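Local coordinates for N-acetylneuraminic acid (Sialic acid) synthetase (Leptospira borgpetersenii serovar Hardjo-bovis, PDB 6NCS), which synthesises the sialic acid N-acetylneuraminic acid, as a manganese-binding enzyme of the NeuB family, at the interface of chains A and B. Numbering follows the deposited sequence. Chains: chain A/B, N-acetylneuraminic acid (Sialic acid) synthetase.

The interface of chains A and B. Residues chain A 67-68, 108, 129-130, 132-133; chain B 280, 283-284, 288, 290.
A:Cys129, in the 3-10 helix 128-130, supplies the apolar centre of this patch, its CB lying 3.8 Å from CE2 of B:Tyr283 on the C-terminal helix 278-287 of the partner. Beside it, A:Cys132 sets SG over one face of the B:Arg284 guanidinium, toward the rim. Water 1 joins the carbonyl of A:Cys129 and the amide of A:Cys132 to the carbonyl of B:Arg288.

Outward from this core, the B:Tyr283 hydroxyl OH donates to the backbone O of A:Arg68 at 2.6 Å, reaching it from above the carbonyl plane; water 2 links the same hydroxyl to A:Arg68 NE. The ring of A:Phe108 in turn puts CZ over the centre of the A:Arg68 guanidinium.

B:Arg288, bent at chi2 and chi3 (-57° and -67°), carries the polar contact. Its side chain holds A:Asp130 side-on, B:Arg288 NE to A:Asp130 OD1 at 2.8 Å and B:Arg288 NH2 to A:Asp130 OD2 at 3.0 Å, both on syn lone pairs although the two planes are 42° apart. NH2 of B:Arg288 also donates to the A:Phe108 carbonyl O at 2.7 Å, in plane and on a lone pair. Within chain A, A:Asn133 ND2 approaches A:Asp130 OD1 from above the carboxylate and so helps fix its rotation.

At the rim, B:Arg288 NH1 meets A:Glu67 OE1 at 2.9 Å in a salt bridge whose hydrogen bond is nearly straight, while B:Lys290 NZ comes tip to tip to OE2. The two acids probably offset the charge of both basic groups. The patch anchors the C-terminal tail of one subunit on the other, and its symmetric twin would tie the likely dimer together by reciprocal exchange.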
loop_
_atom_site.group_PDB
_atom_site.type_symbol
_atom_site.label_atom_id
_atom_site.label_comp_id
_atom_site.label_asym_id
_atom_site.label_seq_id
_atom_site.Cartn_x
_atom_site.Cartn_y
_atom_site.Cartn_z
ATOM N N GLU A 67 -21.847 31.177 9.924
ATOM C CA GLU A 67 -21.233 31.212 8.603
ATOM C C GLU A 67 -21.079 29.800 8.053
ATOM O O GLU A 67 -21.309 29.547 6.862
ATOM C CB GLU A 67 -19.877 31.914 8.694
ATOM C CG GLU A 67 -19.287 32.369 7.376
ATOM C CD GLU A 67 -18.589 31.260 6.613
ATOM O OE1 GLU A 67 -18.225 30.225 7.224
ATOM O OE2 GLU A 67 -18.404 31.432 5.386
ATOM N N ARG A 68 -20.721 28.862 8.921
ATOM C CA ARG A 68 -20.377 27.521 8.477
ATOM C C ARG A 68 -21.618 26.711 8.117
ATOM O O ARG A 68 -21.594 25.922 7.164
ATOM C CB ARG A 68 -19.574 26.828 9.571
ATOM C CG ARG A 68 -19.084 25.440 9.233
ATOM C CD ARG A 68 -18.226 24.940 10.369
ATOM N NE ARG A 68 -17.769 23.568 10.196
ATOM C CZ ARG A 68 -16.902 22.982 11.011
ATOM N NH1 ARG A 68 -16.411 23.659 12.050
ATOM N NH2 ARG A 68 -16.522 21.730 10.793
ATOM N N PHE A 108 -12.405 28.415 8.431
ATOM C CA PHE A 108 -13.579 28.204 7.602
ATOM C C PHE A 108 -14.048 29.482 6.935
ATOM O O PHE A 108 -15.017 29.447 6.175
ATOM C CB PHE A 108 -14.712 27.581 8.430
ATOM C CG PHE A 108 -14.505 26.115 8.717
ATOM C CD1 PHE A 108 -13.581 25.702 9.659
ATOM C CD2 PHE A 108 -15.224 25.151 8.022
ATOM C CE1 PHE A 108 -13.379 24.345 9.914
ATOM C CE2 PHE A 108 -15.024 23.792 8.276
ATOM C CZ PHE A 108 -14.102 23.396 9.217
ATOM N N CYS A 129 -15.041 20.208 2.499
ATOM C CA CYS A 129 -16.225 20.951 2.092
ATOM C C CYS A 129 -15.896 22.300 1.472
ATOM O O CYS A 129 -16.792 22.929 0.896
ATOM C CB CYS A 129 -17.143 21.161 3.297
ATOM S SG CYS A 129 -16.424 22.255 4.561
ATOM N N ASP A 130 -14.649 22.768 1.577
ATOM C CA ASP A 130 -14.258 24.056 1.027
ATOM C C ASP A 130 -13.396 23.914 -0.219
ATOM O O ASP A 130 -12.744 24.873 -0.636
ATOM C CB ASP A 130 -13.549 24.886 2.095
ATOM C CG ASP A 130 -14.530 25.478 3.071
ATOM O OD1 ASP A 130 -15.651 25.796 2.610
ATOM O OD2 ASP A 130 -14.214 25.602 4.275
ATOM N N CYS A 132 -14.399 23.851 -3.104
ATOM C CA CYS A 132 -14.988 24.748 -4.084
ATOM C C CYS A 132 -15.237 26.132 -3.506
ATOM O O CYS A 132 -15.985 26.917 -4.098
ATOM C CB CYS A 132 -16.295 24.167 -4.622
ATOM S SG CYS A 132 -16.085 22.555 -5.396
ATOM N N ASN A 133 -14.630 26.444 -2.361
ATOM C CA ASN A 133 -14.766 27.752 -1.718
ATOM C C ASN A 133 -13.664 28.658 -2.268
ATOM O O ASN A 133 -12.598 28.828 -1.674
ATOM C CB ASN A 133 -14.679 27.589 -0.204
ATOM C CG ASN A 133 -15.072 28.838 0.565
ATOM O OD1 ASN A 133 -14.946 29.960 0.075
ATOM N ND2 ASN A 133 -15.548 28.642 1.792
ATOM N N GLU B 280 -22.543 15.271 2.036
ATOM C CA GLU B 280 -21.555 16.334 2.164
ATOM C C GLU B 280 -21.429 17.139 0.878
ATOM O O GLU B 280 -21.164 18.348 0.927
ATOM C CB GLU B 280 -20.207 15.744 2.570
ATOM C CG GLU B 280 -19.181 16.790 2.996
ATOM C CD GLU B 280 -19.434 17.338 4.392
ATOM O OE1 GLU B 280 -18.671 18.232 4.821
ATOM O OE2 GLU B 280 -20.382 16.875 5.060
ATOM N N TYR B 283 -24.345 19.626 1.002
ATOM C CA TYR B 283 -23.967 20.702 1.909
ATOM C C TYR B 283 -22.977 21.647 1.238
ATOM O O TYR B 283 -23.166 22.871 1.243
ATOM C CB TYR B 283 -23.376 20.109 3.189
ATOM C CG TYR B 283 -22.579 21.086 4.016
ATOM C CD1 TYR B 283 -23.193 22.171 4.628
ATOM C CD2 TYR B 283 -21.214 20.919 4.194
ATOM C CE1 TYR B 283 -22.461 23.070 5.383
ATOM C CE2 TYR B 283 -20.480 21.800 4.952
ATOM C CZ TYR B 283 -21.106 22.875 5.546
ATOM O OH TYR B 283 -20.366 23.752 6.296
ATOM N N ARG B 284 -21.920 21.086 0.643
ATOM C CA ARG B 284 -20.903 21.899 -0.021
ATOM C C ARG B 284 -21.519 22.779 -1.104
ATOM O O ARG B 284 -21.228 23.980 -1.189
ATOM C CB ARG B 284 -19.825 20.982 -0.609
ATOM C CG ARG B 284 -18.714 21.689 -1.361
ATOM C CD ARG B 284 -18.005 20.723 -2.306
ATOM N NE ARG B 284 -18.802 20.459 -3.504
ATOM C CZ ARG B 284 -18.396 19.697 -4.516
ATOM N NH1 ARG B 284 -17.204 19.111 -4.466
ATOM N NH2 ARG B 284 -19.178 19.522 -5.578
ATOM N N ARG B 288 -21.069 26.371 0.582
ATOM C CA ARG B 288 -19.626 26.572 0.606
ATOM C C ARG B 288 -19.055 26.929 -0.760
ATOM O O ARG B 288 -17.832 26.975 -0.914
ATOM C CB ARG B 288 -18.937 25.324 1.173
ATOM C CG ARG B 288 -19.522 24.846 2.500
ATOM C CD ARG B 288 -19.469 25.962 3.566
ATOM N NE ARG B 288 -18.092 26.283 3.953
ATOM C CZ ARG B 288 -17.749 27.285 4.759
ATOM N NH1 ARG B 288 -18.681 28.089 5.262
ATOM N NH2 ARG B 288 -16.472 27.490 5.055
ATOM N N LYS B 290 -18.513 29.752 -2.443
ATOM C CA LYS B 290 -18.478 31.199 -2.283
ATOM C C LYS B 290 -17.081 31.742 -2.557
ATOM O O LYS B 290 -16.179 30.994 -2.936
ATOM C CB LYS B 290 -18.938 31.593 -0.873
ATOM C CG LYS B 290 -18.172 30.909 0.255
ATOM C CD LYS B 290 -19.064 30.650 1.474
ATOM C CE LYS B 290 -19.422 31.932 2.203
ATOM N NZ LYS B 290 -20.388 31.697 3.314
ATOM O OXT LYS B 290 -16.830 32.941 -2.413
HETATM O O HOH W 1 -16.654 24.313 -1.351
HETATM O O HOH W 2 -18.455 22.151 7.943
#